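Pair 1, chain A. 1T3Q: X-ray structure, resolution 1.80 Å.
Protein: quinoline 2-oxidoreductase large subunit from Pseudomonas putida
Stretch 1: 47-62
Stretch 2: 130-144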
# COMPACT_ATOMS: atom_id res chain seq x y z
N SER A 47 14.92 12.42 18.45
CA SER A 47 15.90 13.48 18.30
C SER A 47 16.42 14.09 19.59
O SER A 47 15.71 14.18 20.60
CB SER A 47 15.31 14.62 17.45
OG SER A 47 14.91 14.14 16.17
N LEU A 48 17.69 14.50 19.56
CA LEU A 48 18.30 15.18 20.69
C LEU A 48 18.38 16.61 20.15
O LEU A 48 18.88 16.83 19.05
CB LEU A 48 19.71 14.66 20.98
CG LEU A 48 20.47 15.49 22.02
CD1 LEU A 48 19.70 15.51 23.34
CD2 LEU A 48 21.87 14.91 22.23
N ARG A 49 17.89 17.57 20.93
CA ARG A 49 17.88 18.95 20.50
C ARG A 49 18.77 19.86 21.33
O ARG A 49 19.16 19.53 22.45
CB ARG A 49 16.45 19.47 20.52
CG ARG A 49 15.52 18.66 19.64
CD ARG A 49 14.06 18.96 19.90
NE ARG A 49 13.24 18.09 19.05
CZ ARG A 49 12.91 18.36 17.79
NH1 ARG A 49 13.32 19.49 17.23
NH2 ARG A 49 12.19 17.49 17.10
N SER A 50 19.06 21.03 20.77
CA SER A 50 19.88 22.03 21.43
C SER A 50 19.15 22.64 22.61
O SER A 50 17.96 22.98 22.52
CB SER A 50 20.26 23.13 20.43
OG SER A 50 20.82 24.25 21.10
N PRO A 51 19.83 22.76 23.75
CA PRO A 51 19.22 23.34 24.95
C PRO A 51 19.58 24.83 25.03
O PRO A 51 19.21 25.52 25.98
CB PRO A 51 19.84 22.52 26.07
CG PRO A 51 21.24 22.34 25.58
CD PRO A 51 21.06 22.02 24.10
N PHE A 52 20.30 25.30 24.02
CA PHE A 52 20.73 26.70 23.97
C PHE A 52 20.28 27.41 22.71
O PHE A 52 20.20 26.82 21.64
CB PHE A 52 22.26 26.79 24.07
CG PHE A 52 22.82 26.20 25.33
CD1 PHE A 52 23.51 24.98 25.30
CD2 PHE A 52 22.65 26.84 26.55
CE1 PHE A 52 24.02 24.42 26.47
CE2 PHE A 52 23.16 26.29 27.73
CZ PHE A 52 23.84 25.08 27.69
N ALA A 53 20.01 28.71 22.85
CA ALA A 53 19.56 29.53 21.73
C ALA A 53 20.67 29.69 20.69
O ALA A 53 20.41 29.74 19.49
CB ALA A 53 19.10 30.89 22.23
N HIS A 54 21.91 29.78 21.17
CA HIS A 54 23.05 29.93 20.27
C HIS A 54 24.28 29.36 20.98
O HIS A 54 24.67 29.85 22.04
CB HIS A 54 23.28 31.41 19.95
CG HIS A 54 24.21 31.63 18.80
ND1 HIS A 54 24.80 32.85 18.55
CD2 HIS A 54 24.63 30.81 17.81
CE1 HIS A 54 25.55 32.76 17.46
NE2 HIS A 54 25.46 31.53 16.99
N ALA A 55 24.88 28.33 20.40
CA ALA A 55 26.03 27.71 21.03
C ALA A 55 26.91 26.94 20.07
O ALA A 55 26.44 26.39 19.07
CB ALA A 55 25.57 26.78 22.14
N ARG A 56 28.20 26.92 20.36
CA ARG A 56 29.14 26.18 19.54
C ARG A 56 29.09 24.75 20.08
O ARG A 56 28.97 24.54 21.29
CB ARG A 56 30.55 26.74 19.70
CG ARG A 56 31.58 26.09 18.79
CD ARG A 56 32.91 26.84 18.88
NE ARG A 56 33.64 26.55 20.11
CZ ARG A 56 34.33 25.43 20.32
NH1 ARG A 56 34.96 25.25 21.47
NH2 ARG A 56 34.39 24.49 19.38
N ILE A 57 29.14 23.77 19.18
CA ILE A 57 29.13 22.38 19.60
C ILE A 57 30.59 21.94 19.67
O ILE A 57 31.20 21.64 18.64
CB ILE A 57 28.36 21.50 18.60
CG1 ILE A 57 26.91 21.99 18.49
CG2 ILE A 57 28.39 20.05 19.05
CD1 ILE A 57 26.08 21.24 17.47
N VAL A 58 31.13 21.91 20.88
CA VAL A 58 32.51 21.51 21.10
C VAL A 58 32.74 20.05 20.72
O VAL A 58 33.65 19.74 19.95
CB VAL A 58 32.92 21.71 22.57
CG1 VAL A 58 34.36 21.28 22.78
CG2 VAL A 58 32.73 23.17 22.96
N SER A 59 31.90 19.16 21.24
CA SER A 59 32.05 17.74 20.94
C SER A 59 30.76 16.97 21.17
O SER A 59 29.88 17.43 21.90
CB SER A 59 33.15 17.13 21.81
OG SER A 59 32.80 17.18 23.18
N ILE A 60 30.67 15.80 20.54
CA ILE A 60 29.52 14.93 20.69
C ILE A 60 29.99 13.48 20.75
O ILE A 60 30.77 13.03 19.90
CB ILE A 60 28.53 15.07 19.50
CG1 ILE A 60 27.99 16.49 19.44
CG2 ILE A 60 27.37 14.09 19.67
CD1 ILE A 60 27.00 16.72 18.31
N ASP A 61 29.53 12.75 21.76
CA ASP A 61 29.89 11.35 21.95
C ASP A 61 28.60 10.53 21.89
O ASP A 61 27.69 10.74 22.69
CB ASP A 61 30.55 11.18 23.33
CG ASP A 61 30.98 9.75 23.60
OD2 ASP A 61 30.85 8.90 22.70
N VAL A 62 28.52 9.61 20.94
CA VAL A 62 27.32 8.79 20.78
C VAL A 62 27.58 7.29 20.92
O VAL A 62 26.73 6.48 20.58
CB VAL A 62 26.65 9.06 19.42
CG1 VAL A 62 26.31 10.53 19.29
CG2 VAL A 62 27.58 8.62 18.28
N ALA A 130 18.09 5.98 24.17
CA ALA A 130 19.42 6.15 23.60
C ALA A 130 19.82 7.61 23.43
O ALA A 130 20.97 7.98 23.64
CB ALA A 130 19.53 5.42 22.27
N ALA A 131 18.86 8.45 23.03
CA ALA A 131 19.14 9.86 22.84
C ALA A 131 19.63 10.48 24.14
O ALA A 131 20.49 11.36 24.14
CB ALA A 131 17.88 10.59 22.35
N GLN A 132 19.08 10.02 25.27
CA GLN A 132 19.50 10.56 26.56
C GLN A 132 20.91 10.09 26.94
O GLN A 132 21.48 10.58 27.91
CB GLN A 132 18.52 10.14 27.66
CG GLN A 132 17.11 10.64 27.47
CD GLN A 132 16.30 10.50 28.73
OE1 GLN A 132 16.20 11.44 29.52
NE2 GLN A 132 15.72 9.33 28.93
N LEU A 133 21.46 9.15 26.17
CA LEU A 133 22.79 8.64 26.46
C LEU A 133 23.86 9.41 25.72
O LEU A 133 25.05 9.28 26.01
CB LEU A 133 22.88 7.16 26.08
CG LEU A 133 22.04 6.21 26.94
CD1 LEU A 133 22.24 4.78 26.46
CD2 LEU A 133 22.44 6.35 28.40
N ILE A 134 23.44 10.23 24.76
CA ILE A 134 24.36 11.03 23.97
C ILE A 134 24.96 12.13 24.82
O ILE A 134 24.25 12.82 25.56
CB ILE A 134 23.65 11.65 22.75
CG1 ILE A 134 23.03 10.54 21.89
CG2 ILE A 134 24.63 12.48 21.92
CD1 ILE A 134 22.21 11.04 20.72
N GLN A 135 26.27 12.30 24.73
CA GLN A 135 26.97 13.32 25.50
C GLN A 135 27.40 14.45 24.56
O GLN A 135 28.15 14.22 23.61
CB GLN A 135 28.19 12.72 26.20
CG GLN A 135 27.86 11.54 27.11
N VAL A 136 26.92 15.65 24.83
CA VAL A 136 27.25 16.81 24.01
C VAL A 136 27.86 17.92 24.86
O VAL A 136 27.36 18.24 25.93
CB VAL A 136 25.99 17.38 23.30
CG1 VAL A 136 26.40 18.49 22.34
CG2 VAL A 136 25.25 16.28 22.57
N GLU A 137 28.95 18.51 24.37
CA GLU A 137 29.59 19.60 25.09
C GLU A 137 29.34 20.88 24.29
O GLU A 137 29.68 20.96 23.11
CB GLU A 137 31.09 19.37 25.24
N TYR A 138 28.75 21.87 24.95
CA TYR A 138 28.44 23.14 24.31
C TYR A 138 29.27 24.28 24.87
O TYR A 138 29.91 24.15 25.92
CB TYR A 138 26.98 23.52 24.52
CG TYR A 138 25.97 22.63 23.85
CD1 TYR A 138 25.40 21.56 24.54
CD2 TYR A 138 25.58 22.85 22.53
CE1 TYR A 138 24.46 20.73 23.93
CE2 TYR A 138 24.65 22.03 21.91
CZ TYR A 138 24.09 20.97 22.62
OH TYR A 138 23.17 20.16 22.00
N GLU A 139 29.24 25.39 24.15
CA GLU A 139 29.90 26.61 24.54
C GLU A 139 28.87 27.67 24.16
O GLU A 139 28.83 28.11 23.01
CB GLU A 139 31.18 26.83 23.75
CG GLU A 139 31.95 28.06 24.19
CD GLU A 139 32.90 28.55 23.12
OE1 GLU A 139 33.71 27.73 22.63
OE2 GLU A 139 32.85 29.75 22.79
N GLU A 140 28.03 28.05 25.11
CA GLU A 140 26.99 29.04 24.85
C GLU A 140 27.55 30.34 24.28
O GLU A 140 28.57 30.84 24.74
CB GLU A 140 26.19 29.32 26.12
CG GLU A 140 24.94 30.16 25.88
CD GLU A 140 24.01 30.17 27.07
OE1 GLU A 140 22.91 30.77 26.96
OE2 GLU A 140 24.36 29.60 28.12
N LEU A 141 26.87 30.87 23.27
CA LEU A 141 27.28 32.11 22.62
C LEU A 141 26.18 33.15 22.77
O LEU A 141 25.02 32.80 23.02
CB LEU A 141 27.53 31.85 21.13
CG LEU A 141 28.56 30.79 20.73
CD1 LEU A 141 28.42 30.47 19.25
CD2 LEU A 141 29.96 31.30 21.05
N PRO A 142 26.52 34.44 22.63
CA PRO A 142 25.50 35.48 22.75
C PRO A 142 24.45 35.25 21.67
O PRO A 142 24.79 35.05 20.50
CB PRO A 142 26.28 36.77 22.56
CG PRO A 142 27.44 36.35 21.69
CD PRO A 142 27.84 35.03 22.31
N ALA A 143 23.18 35.27 22.06
CA ALA A 143 22.10 35.04 21.12
C ALA A 143 21.28 36.30 20.86
O ALA A 143 21.29 37.23 21.66
CB ALA A 143 21.19 33.94 21.65
N VAL A 144 20.60 36.31 19.72
CA VAL A 144 19.74 37.43 19.35
C VAL A 144 18.36 36.99 19.84
O VAL A 144 17.76 36.07 19.28
CB VAL A 144 19.72 37.65 17.83
CG1 VAL A 144 18.76 38.78 17.48
CG2 VAL A 144 21.13 37.98 17.34
O HOH W 1 21.72 18.55 23.17
O HOH W 2 30.80 15.34 24.30
O HOH W 3 26.35 8.16 23.90

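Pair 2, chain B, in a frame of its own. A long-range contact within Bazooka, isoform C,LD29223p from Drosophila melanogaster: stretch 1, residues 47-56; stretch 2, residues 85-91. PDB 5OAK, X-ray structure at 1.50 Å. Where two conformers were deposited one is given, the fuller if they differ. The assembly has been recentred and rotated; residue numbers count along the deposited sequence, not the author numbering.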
# COMPACT_ATOMS: atom_id res chain seq x y z
N GLY B 47 5.46 -0.57 -10.64
CA GLY B 47 6.19 0.12 -9.58
C GLY B 47 6.99 -0.80 -8.68
O GLY B 47 7.62 -0.32 -7.73
N ARG B 48 7.01 -2.09 -9.01
CA ARG B 48 7.85 -3.11 -8.36
C ARG B 48 7.33 -3.58 -7.01
O ARG B 48 8.07 -4.13 -6.22
CB ARG B 48 9.32 -2.66 -8.24
CG ARG B 48 9.89 -2.15 -9.57
CD ARG B 48 11.44 -2.05 -9.51
NE ARG B 48 12.03 -3.16 -8.73
CZ ARG B 48 12.52 -4.28 -9.24
NH1 ARG B 48 13.00 -5.20 -8.41
NH2 ARG B 48 12.54 -4.49 -10.55
N LEU B 49 6.04 -3.39 -6.77
CA LEU B 49 5.38 -4.01 -5.62
C LEU B 49 5.32 -5.53 -5.84
O LEU B 49 5.06 -6.00 -6.97
CB LEU B 49 3.96 -3.46 -5.44
CG LEU B 49 3.80 -2.21 -4.61
CD1 LEU B 49 2.35 -1.85 -4.62
CD2 LEU B 49 4.20 -2.38 -3.14
N ARG B 50 5.52 -6.29 -4.78
CA ARG B 50 5.49 -7.76 -4.83
C ARG B 50 4.73 -8.35 -3.66
O ARG B 50 4.67 -7.75 -2.58
CB ARG B 50 6.90 -8.31 -4.83
CG ARG B 50 7.64 -7.91 -6.08
CD ARG B 50 8.75 -8.82 -6.37
NE ARG B 50 9.87 -8.52 -5.51
CZ ARG B 50 10.81 -7.61 -5.77
NH1 ARG B 50 10.75 -6.88 -6.88
NH2 ARG B 50 11.81 -7.45 -4.91
N ARG B 51 4.16 -9.54 -3.89
CA ARG B 51 3.55 -10.31 -2.82
C ARG B 51 4.52 -10.41 -1.61
O ARG B 51 5.74 -10.59 -1.79
CB ARG B 51 3.16 -11.70 -3.33
CG ARG B 51 2.59 -12.59 -2.23
CD ARG B 51 2.06 -13.91 -2.78
NE ARG B 51 1.80 -14.87 -1.70
CZ ARG B 51 0.70 -14.91 -0.92
NH1 ARG B 51 -0.30 -14.03 -1.08
NH2 ARG B 51 0.60 -15.86 0.01
N ASP B 52 3.95 -10.30 -0.41
CA ASP B 52 4.68 -10.34 0.87
C ASP B 52 5.51 -9.07 1.18
O ASP B 52 6.13 -9.00 2.25
CB ASP B 52 5.57 -11.60 0.97
CG ASP B 52 4.75 -12.89 1.02
OD1 ASP B 52 3.68 -12.90 1.66
OD2 ASP B 52 5.19 -13.89 0.40
N ASP B 53 5.46 -8.03 0.33
CA ASP B 53 5.94 -6.72 0.75
C ASP B 53 5.12 -6.27 1.96
O ASP B 53 3.91 -6.46 1.99
CB ASP B 53 5.70 -5.66 -0.31
CG ASP B 53 6.65 -5.73 -1.49
OD1 ASP B 53 7.69 -6.46 -1.46
OD2 ASP B 53 6.36 -4.95 -2.44
N ARG B 54 5.77 -5.61 2.92
CA ARG B 54 5.06 -4.93 3.99
C ARG B 54 5.17 -3.43 3.75
O ARG B 54 6.25 -2.87 3.77
CB ARG B 54 5.64 -5.29 5.35
CG ARG B 54 4.88 -4.66 6.51
CD ARG B 54 5.03 -5.46 7.79
NE ARG B 54 6.34 -5.27 8.39
CZ ARG B 54 6.57 -4.50 9.45
NH1 ARG B 54 7.80 -4.39 9.91
NH2 ARG B 54 5.58 -3.85 10.04
N ILE B 55 4.03 -2.80 3.50
CA ILE B 55 4.00 -1.36 3.21
C ILE B 55 4.01 -0.62 4.54
O ILE B 55 3.12 -0.82 5.36
CB ILE B 55 2.75 -0.98 2.42
CG1 ILE B 55 2.78 -1.65 1.03
CG2 ILE B 55 2.67 0.55 2.32
CD1 ILE B 55 1.37 -1.57 0.34
N LEU B 56 5.00 0.25 4.74
CA LEU B 56 5.18 0.96 6.00
C LEU B 56 4.76 2.43 5.94
O LEU B 56 4.51 3.04 6.97
CB LEU B 56 6.64 0.88 6.43
CG LEU B 56 7.19 -0.53 6.64
CD1 LEU B 56 8.62 -0.46 7.16
CD2 LEU B 56 6.31 -1.30 7.60
N ARG B 85 4.04 7.24 -3.36
CA ARG B 85 5.40 6.91 -2.94
C ARG B 85 5.26 5.94 -1.77
O ARG B 85 4.76 6.32 -0.71
CB ARG B 85 6.17 8.18 -2.55
CG ARG B 85 6.34 9.09 -3.77
CD ARG B 85 6.75 10.51 -3.43
NE ARG B 85 5.86 11.18 -2.48
CZ ARG B 85 4.66 11.68 -2.77
NH1 ARG B 85 4.13 11.58 -4.01
NH2 ARG B 85 3.97 12.27 -1.80
N VAL B 86 5.65 4.70 -1.97
CA VAL B 86 5.32 3.64 -1.02
C VAL B 86 6.58 3.03 -0.48
O VAL B 86 7.42 2.55 -1.26
CB VAL B 86 4.48 2.56 -1.76
CG1 VAL B 86 4.02 1.46 -0.83
CG2 VAL B 86 3.27 3.22 -2.43
N ARG B 87 6.77 3.05 0.83
CA ARG B 87 7.99 2.46 1.39
C ARG B 87 7.69 1.05 1.86
O ARG B 87 6.72 0.86 2.61
CB ARG B 87 8.51 3.31 2.56
CG ARG B 87 9.82 2.77 3.08
CD ARG B 87 10.53 3.82 3.99
NE ARG B 87 9.72 4.20 5.14
CZ ARG B 87 9.68 3.57 6.31
NH1 ARG B 87 10.41 2.46 6.51
NH2 ARG B 87 8.85 4.04 7.29
N VAL B 88 8.48 0.07 1.38
CA VAL B 88 8.19 -1.32 1.72
C VAL B 88 9.41 -2.04 2.34
O VAL B 88 10.55 -1.70 2.04
CB VAL B 88 7.70 -2.16 0.48
CG1 VAL B 88 6.47 -1.51 -0.15
CG2 VAL B 88 8.81 -2.32 -0.56
N LEU B 89 9.13 -3.05 3.16
CA LEU B 89 10.12 -4.08 3.48
C LEU B 89 9.78 -5.30 2.66
O LEU B 89 8.63 -5.75 2.68
CB LEU B 89 10.06 -4.46 4.96
CG LEU B 89 10.69 -3.52 5.95
CD1 LEU B 89 10.51 -4.05 7.39
CD2 LEU B 89 12.18 -3.34 5.60
N ARG B 90 10.77 -5.86 1.97
CA ARG B 90 10.51 -7.03 1.13
C ARG B 90 10.29 -8.27 2.00
O ARG B 90 10.87 -8.36 3.07
CB ARG B 90 11.68 -7.26 0.19
CG ARG B 90 11.94 -6.11 -0.77
CD ARG B 90 10.77 -5.87 -1.66
NE ARG B 90 11.13 -5.02 -2.79
CZ ARG B 90 10.30 -4.71 -3.76
NH1 ARG B 90 9.04 -5.16 -3.67
NH2 ARG B 90 10.68 -3.95 -4.80
N GLY B 91 9.50 -9.23 1.52
CA GLY B 91 9.21 -10.46 2.26
C GLY B 91 10.36 -11.44 2.34
O GLY B 91 11.39 -11.23 1.71
O HOH W 4 8.13 -9.03 -1.13

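A backbone arrangement fixes where side chains start, not how they fill the space between strands. In pair 1 and pair 2, 14 central residues superpose with an RMSD of 0.7 Å. In each, a loop leads into a strand that runs antiparallel to the second stretch, with strand directions 149° apart in pair 1 and 129° in pair 2.

The shared register centres on R56(A) with E139(A), matched by R54(B) with L89(B). Both are hydrogen-bonded pairs: R56(A) N donates to E139(A) O and E139(A) N to R56(A) O, each at 3.0 Å, while R54(B) N to L89(B) O and L89(B) N to R54(B) O are both 2.9 Å. The next rung differs. L56(B) N reaches R87(B) O at 2.8 Å with a nearly straight bond, whereas the matched bond from V58(A) N to E137(A) O, also 2.8 Å, is bent and weak; here pair 1 has a beta bulge, and S59(A) N reaches the same E137(A) O, also weakly, at 3.4 Å. V58(A) CG2 lies 4.1 Å from E139(A) CB, while the longer L56(B) brings CD1 to 3.9 Å from L89(B) CG and sets its CB over one face of the R87(B) guanidinium.

On the face carrying I57(A) and I55(B), V136(A) and V86(B) coincide almost exactly. I57(A) CG2 lies 4.1 Å from V136(A) CG1; I55(B) CG2 comes to 3.5 Å from V86(B) CG1. The neighbouring position diverges. Y138(A) lays its large ring along the first stretch, touching A55(A) CB through CD2 at 3.9 Å, with the edge of F52(A) directed at its face and P51(A) CD 3.5 Å from its CZ. At the matched site V88(B) is short, and its CG1 is met by L49(B) CD2 and by I55(B) CG1, both at 3.9 Å.

Further along the same face in pair 1, A55(A) CB lies 3.8 Å from E140(A) CA. At the matched positions D53(B) starts sideways and R90(B) away, but their ends come closer and form a salt bridge, D53(B) OD1 to R90(B) NH1 at 2.9 Å. The guanidinium of R50(B), the residue matched to F52(A), lies flat on that of R90(B), although the two matched side chains are centred apart.

On the face of R56(A) and R54(B) the arginine is kept and its partner changes: R56(A) NE pairs with E139(A) OE1 in a 2.8 Å salt bridge, while R54(B) NH1 lies 3.7 Å from L89(B) CD1. At the end, L141(A) CD1 covers a face of the H54(A) ring; the matched G91(B) brings only its backbone, CA to D52(B) O at 3.4 Å.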